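Uncharacterized protein (Trypanosoma brucei, PDB 2Q0X) is of unknown function but has the alpha/beta hydrolase fold and is probably a component of the paraflagellar rod. Local coordinates at residues Thr268-Glu271 with Val275-Ala278; Leu228-His233 with Ser281-Ala286. All coordinates share one frame; numbering follows the deposited sequence.

Contact 1: residues Thr268-Glu271 with Val275-Ala278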
loop_
_atom_site.group_PDB
_atom_site.type_symbol
_atom_site.label_atom_id
_atom_site.label_comp_id
_atom_site.label_asym_id
_atom_site.label_seq_id
_atom_site.Cartn_x
_atom_site.Cartn_y
_atom_site.Cartn_z
ATOM N N THR A 268 -22.352 -6.788 7.370
ATOM C CA THR A 268 -22.524 -7.827 6.360
ATOM C C THR A 268 -21.140 -8.423 6.071
ATOM O O THR A 268 -20.201 -7.702 5.724
ATOM C CB THR A 268 -23.170 -7.269 5.099
ATOM O OG1 THR A 268 -24.349 -6.550 5.477
ATOM C CG2 THR A 268 -23.515 -8.394 4.121
ATOM N N CYS A 269 -21.023 -9.733 6.265
ATOM C CA CYS A 269 -19.766 -10.446 6.098
ATOM C C CYS A 269 -19.944 -11.596 5.127
ATOM O O CYS A 269 -21.012 -12.198 5.076
ATOM C CB CYS A 269 -19.291 -10.985 7.448
ATOM S SG CYS A 269 -19.256 -9.742 8.775
ATOM N N ASP A 270 -18.914 -11.913 4.350
ATOM C CA ASP A 270 -18.987 -13.113 3.522
ATOM C C ASP A 270 -18.661 -14.330 4.394
ATOM O O ASP A 270 -18.668 -14.221 5.621
ATOM C CB ASP A 270 -18.114 -12.991 2.257
ATOM C CG ASP A 270 -16.630 -12.935 2.551
ATOM O OD1 ASP A 270 -16.230 -13.166 3.692
ATOM O OD2 ASP A 270 -15.857 -12.661 1.613
ATOM N N GLU A 271 -18.402 -15.479 3.779
ATOM C CA GLU A 271 -18.094 -16.699 4.507
ATOM C C GLU A 271 -16.586 -16.902 4.635
ATOM O O GLU A 271 -16.135 -17.982 4.999
ATOM C CB GLU A 271 -18.737 -17.908 3.814
ATOM N N VAL A 275 -15.480 -8.302 6.030
ATOM C CA VAL A 275 -16.593 -7.375 6.112
ATOM C C VAL A 275 -16.864 -6.831 4.704
ATOM O O VAL A 275 -15.977 -6.261 4.055
ATOM C CB VAL A 275 -16.325 -6.245 7.146
ATOM C CG1 VAL A 275 -17.415 -5.189 7.108
ATOM C CG2 VAL A 275 -16.220 -6.834 8.531
ATOM N N LEU A 276 -18.079 -7.070 4.220
ATOM C CA LEU A 276 -18.533 -6.533 2.950
ATOM C C LEU A 276 -19.152 -5.156 3.163
ATOM O O LEU A 276 -19.027 -4.272 2.323
ATOM C CB LEU A 276 -19.576 -7.469 2.316
ATOM C CG LEU A 276 -19.124 -8.905 2.030
ATOM C CD1 LEU A 276 -20.304 -9.749 1.505
ATOM C CD2 LEU A 276 -17.953 -8.927 1.041
ATOM N N LYS A 277 -19.854 -4.987 4.275
ATOM C CA LYS A 277 -20.454 -3.703 4.606
ATOM C C LYS A 277 -20.540 -3.606 6.123
ATOM O O LYS A 277 -21.147 -4.452 6.768
ATOM C CB LYS A 277 -21.842 -3.582 3.972
ATOM C CG LYS A 277 -22.483 -2.180 4.064
ATOM C CD LYS A 277 -23.875 -2.177 3.410
ATOM C CE LYS A 277 -24.726 -0.959 3.814
ATOM N NZ LYS A 277 -26.004 -0.869 3.042
ATOM N N ALA A 278 -19.900 -2.589 6.682
ATOM C CA ALA A 278 -19.917 -2.359 8.112
ATOM C C ALA A 278 -21.285 -1.769 8.444
ATOM O O ALA A 278 -21.900 -1.075 7.609
ATOM C CB ALA A 278 -18.817 -1.405 8.514
#
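Leu276 lies against the backbone of Thr268 through Asp270, and its side chain can be traced outward atom by atom. Leu276 CB sits 3.5 Å from Thr268 O. Leu276 CG, placed beside the backbone N and opposite the carbonyl carbon by a chi1 of -59°, comes within 3.8 Å of Asp270 N. From there Leu276 CD1 reaches on to Asp270 CB at 4.0 Å, and Tyr25 of the second subunit packs on the same leucine. The two segments form a short antiparallel hairpin broken by a classic beta bulge: Leu276 and Lys277 together stand opposite the single residue Thr268. Thr268 O therefore takes two N-H groups, Leu276 N at 2.7 Å and Lys277 N at 3.1 Å, both tilted slightly from its carbonyl plane. In return, Thr268 N donates to Lys277 O at 2.7 Å, this time in the carbonyl plane. Beyond the bulge, on the face carrying Cys269 and Val275, SG of Cys269 rests 4.2 Å from CG2 of Val275, with Val143 of strand 135-143, in the central sheet, packing on both. Asp270 turns its OD1 to the backbone N of Leu272 and Arg274 inside the connecting turn.

Contact 2: residues Leu228-His233 with Ser281-Ala286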
loop_
_atom_site.group_PDB
_atom_site.type_symbol
_atom_site.label_atom_id
_atom_site.label_comp_id
_atom_site.label_asym_id
_atom_site.label_seq_id
_atom_site.Cartn_x
_atom_site.Cartn_y
_atom_site.Cartn_z
ATOM N N LEU A 228 -12.419 -2.200 23.914
ATOM C CA LEU A 228 -13.667 -2.440 23.196
ATOM C C LEU A 228 -13.379 -3.531 22.186
ATOM O O LEU A 228 -12.517 -3.386 21.344
ATOM C CB LEU A 228 -14.163 -1.165 22.499
ATOM C CG LEU A 228 -15.395 -1.247 21.565
ATOM C CD1 LEU A 228 -16.656 -1.684 22.330
ATOM C CD2 LEU A 228 -15.645 0.106 20.814
ATOM N N LEU A 229 -14.082 -4.645 22.325
ATOM C CA LEU A 229 -14.116 -5.701 21.318
ATOM C C LEU A 229 -15.365 -5.535 20.459
ATOM O O LEU A 229 -16.489 -5.489 20.974
ATOM C CB LEU A 229 -14.134 -7.088 21.990
ATOM C CG LEU A 229 -12.832 -7.529 22.667
ATOM C CD1 LEU A 229 -13.000 -8.953 23.120
ATOM C CD2 LEU A 229 -11.627 -7.396 21.716
ATOM N N MET A 230 -15.148 -5.438 19.149
ATOM C CA MET A 230 -16.220 -5.279 18.182
ATOM C C MET A 230 -16.298 -6.542 17.362
ATOM O O MET A 230 -15.428 -6.822 16.565
ATOM C CB MET A 230 -15.961 -4.074 17.287
ATOM C CG MET A 230 -15.767 -2.773 18.051
ATOM S SD MET A 230 -15.288 -1.431 16.955
ATOM C CE MET A 230 -16.859 -1.100 16.145
ATOM N N LEU A 231 -17.358 -7.307 17.586
ATOM C CA LEU A 231 -17.528 -8.612 16.973
ATOM C C LEU A 231 -18.652 -8.595 15.919
ATOM O O LEU A 231 -19.711 -8.006 16.136
ATOM C CB LEU A 231 -17.814 -9.653 18.057
ATOM C CG LEU A 231 -16.728 -9.764 19.125
ATOM C CD1 LEU A 231 -17.131 -10.665 20.261
ATOM C CD2 LEU A 231 -15.415 -10.239 18.463
ATOM N N ALA A 232 -18.359 -9.223 14.781
ATOM C CA ALA A 232 -19.304 -9.443 13.706
ATOM C C ALA A 232 -19.195 -10.895 13.245
ATOM O O ALA A 232 -18.219 -11.567 13.537
ATOM C CB ALA A 232 -19.004 -8.506 12.548
ATOM N N HIS A 233 -20.208 -11.368 12.525
ATOM C CA HIS A 233 -20.181 -12.703 11.917
ATOM C C HIS A 233 -21.147 -12.744 10.751
ATOM O O HIS A 233 -22.089 -11.961 10.719
ATOM C CB HIS A 233 -20.564 -13.759 12.959
ATOM C CG HIS A 233 -21.923 -13.554 13.564
ATOM N ND1 HIS A 233 -23.082 -14.056 12.996
ATOM C CD2 HIS A 233 -22.307 -12.922 14.702
ATOM C CE1 HIS A 233 -24.118 -13.728 13.748
ATOM N NE2 HIS A 233 -23.676 -13.048 14.794
ATOM N N SER A 281 -23.172 3.140 11.154
ATOM C CA SER A 281 -23.705 3.937 12.253
ATOM C C SER A 281 -23.454 3.281 13.618
ATOM O O SER A 281 -23.248 3.977 14.614
ATOM C CB SER A 281 -25.215 4.117 12.065
ATOM O OG SER A 281 -25.575 5.486 12.111
ATOM N N GLU A 282 -23.541 1.951 13.662
ATOM C CA GLU A 282 -23.252 1.188 14.881
ATOM C C GLU A 282 -21.775 1.326 15.278
ATOM O O GLU A 282 -21.487 1.614 16.433
ATOM C CB GLU A 282 -23.587 -0.297 14.709
ATOM C CG GLU A 282 -25.088 -0.626 14.543
ATOM C CD GLU A 282 -25.314 -2.117 14.257
ATOM O OE1 GLU A 282 -24.332 -2.900 14.355
ATOM O OE2 GLU A 282 -26.458 -2.506 13.933
ATOM N N HIS A 283 -20.861 1.139 14.321
ATOM C CA HIS A 283 -19.411 1.291 14.578
ATOM C C HIS A 283 -19.089 2.684 15.110
ATOM O O HIS A 283 -18.414 2.820 16.120
ATOM C CB HIS A 283 -18.576 1.080 13.320
ATOM C CG HIS A 283 -18.458 -0.346 12.881
ATOM N ND1 HIS A 283 -17.260 -0.893 12.483
ATOM C CD2 HIS A 283 -19.385 -1.321 12.731
ATOM C CE1 HIS A 283 -17.450 -2.155 12.136
ATOM N NE2 HIS A 283 -18.730 -2.440 12.276
ATOM N N VAL A 284 -19.566 3.718 14.434
ATOM C CA VAL A 284 -19.230 5.079 14.839
ATOM C C VAL A 284 -19.729 5.354 16.259
ATOM O O VAL A 284 -18.987 5.856 17.106
ATOM C CB VAL A 284 -19.785 6.119 13.843
ATOM C CG1 VAL A 284 -19.722 7.538 14.427
ATOM C CG2 VAL A 284 -19.013 6.036 12.520
ATOM N N ALA A 285 -20.988 5.006 16.503
ATOM C CA ALA A 285 -21.627 5.219 17.788
ATOM C C ALA A 285 -20.948 4.439 18.925
ATOM O O ALA A 285 -20.748 4.983 19.996
ATOM C CB ALA A 285 -23.102 4.870 17.704
ATOM N N ALA A 286 -20.595 3.179 18.683
ATOM C CA ALA A 286 -19.933 2.344 19.691
ATOM C C ALA A 286 -18.516 2.864 20.030
ATOM O O ALA A 286 -18.104 2.876 21.192
ATOM C CB ALA A 286 -19.865 0.876 19.212
#
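Met230 lays its terminal methyl over one face of the His283 ring. Met230 CE stands 3.6 Å above the plane of the His283 ring, displaced toward the rim rather than centred, and its line to the ring centroid leans 24° from the normal: a CH-pi contact. Of the ring atoms, His283 ND1 lies 3.7 Å from Met230 CE, and His283 CG is equally near. The sulfur stays further back, with Met230 SD 5.3 Å from the centroid of the His283 ring in an oblique approach, so the methyl does the touching. The shape of the methionine explains this: the chain runs out extended as far as SD and then bends at chi3 (74°), swinging CE down onto the imidazole.

The ring itself is held in its rotation from both ends, since His283 ND1 is hydrogen-bonded to Tyr56 OH and His283 NE2 to Asp267 OD1, while Phe265 meets it edge-to-face and the ring of His141 lies nearby at a moderate tilt.

Just under one turn beyond His283, the helix presents Ala286, and Leu228 of the strand meets it there. With CG anti to the backbone N (chi1 174°), Leu228 CD2 is carried to the helix backbone, 3.7 Å from Ala286 O. Ala286 points its CB toward the strand, but the contact there is to its carbonyl oxygen.

Along the strand, Leu228 and Met230 look toward the helix. Strand 227-232 sits in the sheet between parallel strands 135-143 and 260-264, with helices on both faces, and helix 280-299, reached from strand 260-264 by way of the small hairpin 268-277, covers the face carrying Leu228 and Met230: the layered arrangement of the alpha/beta hydrolase fold.

Overall arrangement
Contact 2 belongs to the buried interior, where helix 280-299 meets the central sheet through apolar side chains and a ring face; contact 1 lies at the surface, where backbone hydrogen bonds tie a small hairpin together and the second subunit comes within reach. They share no element, yet the chain passes straight from strand 275-277 into helix 280-299, and their centres are only about 13 Å apart. They also touch: Ala278 CB is 3.9 Å from His283 NE2, while Cys269 SG is 4.0 Å from Ala232 CB. Asp267, just before the hairpin, touches Val275 and is also the hydrogen-bond partner of the contact 2 histidine, linking the two regions.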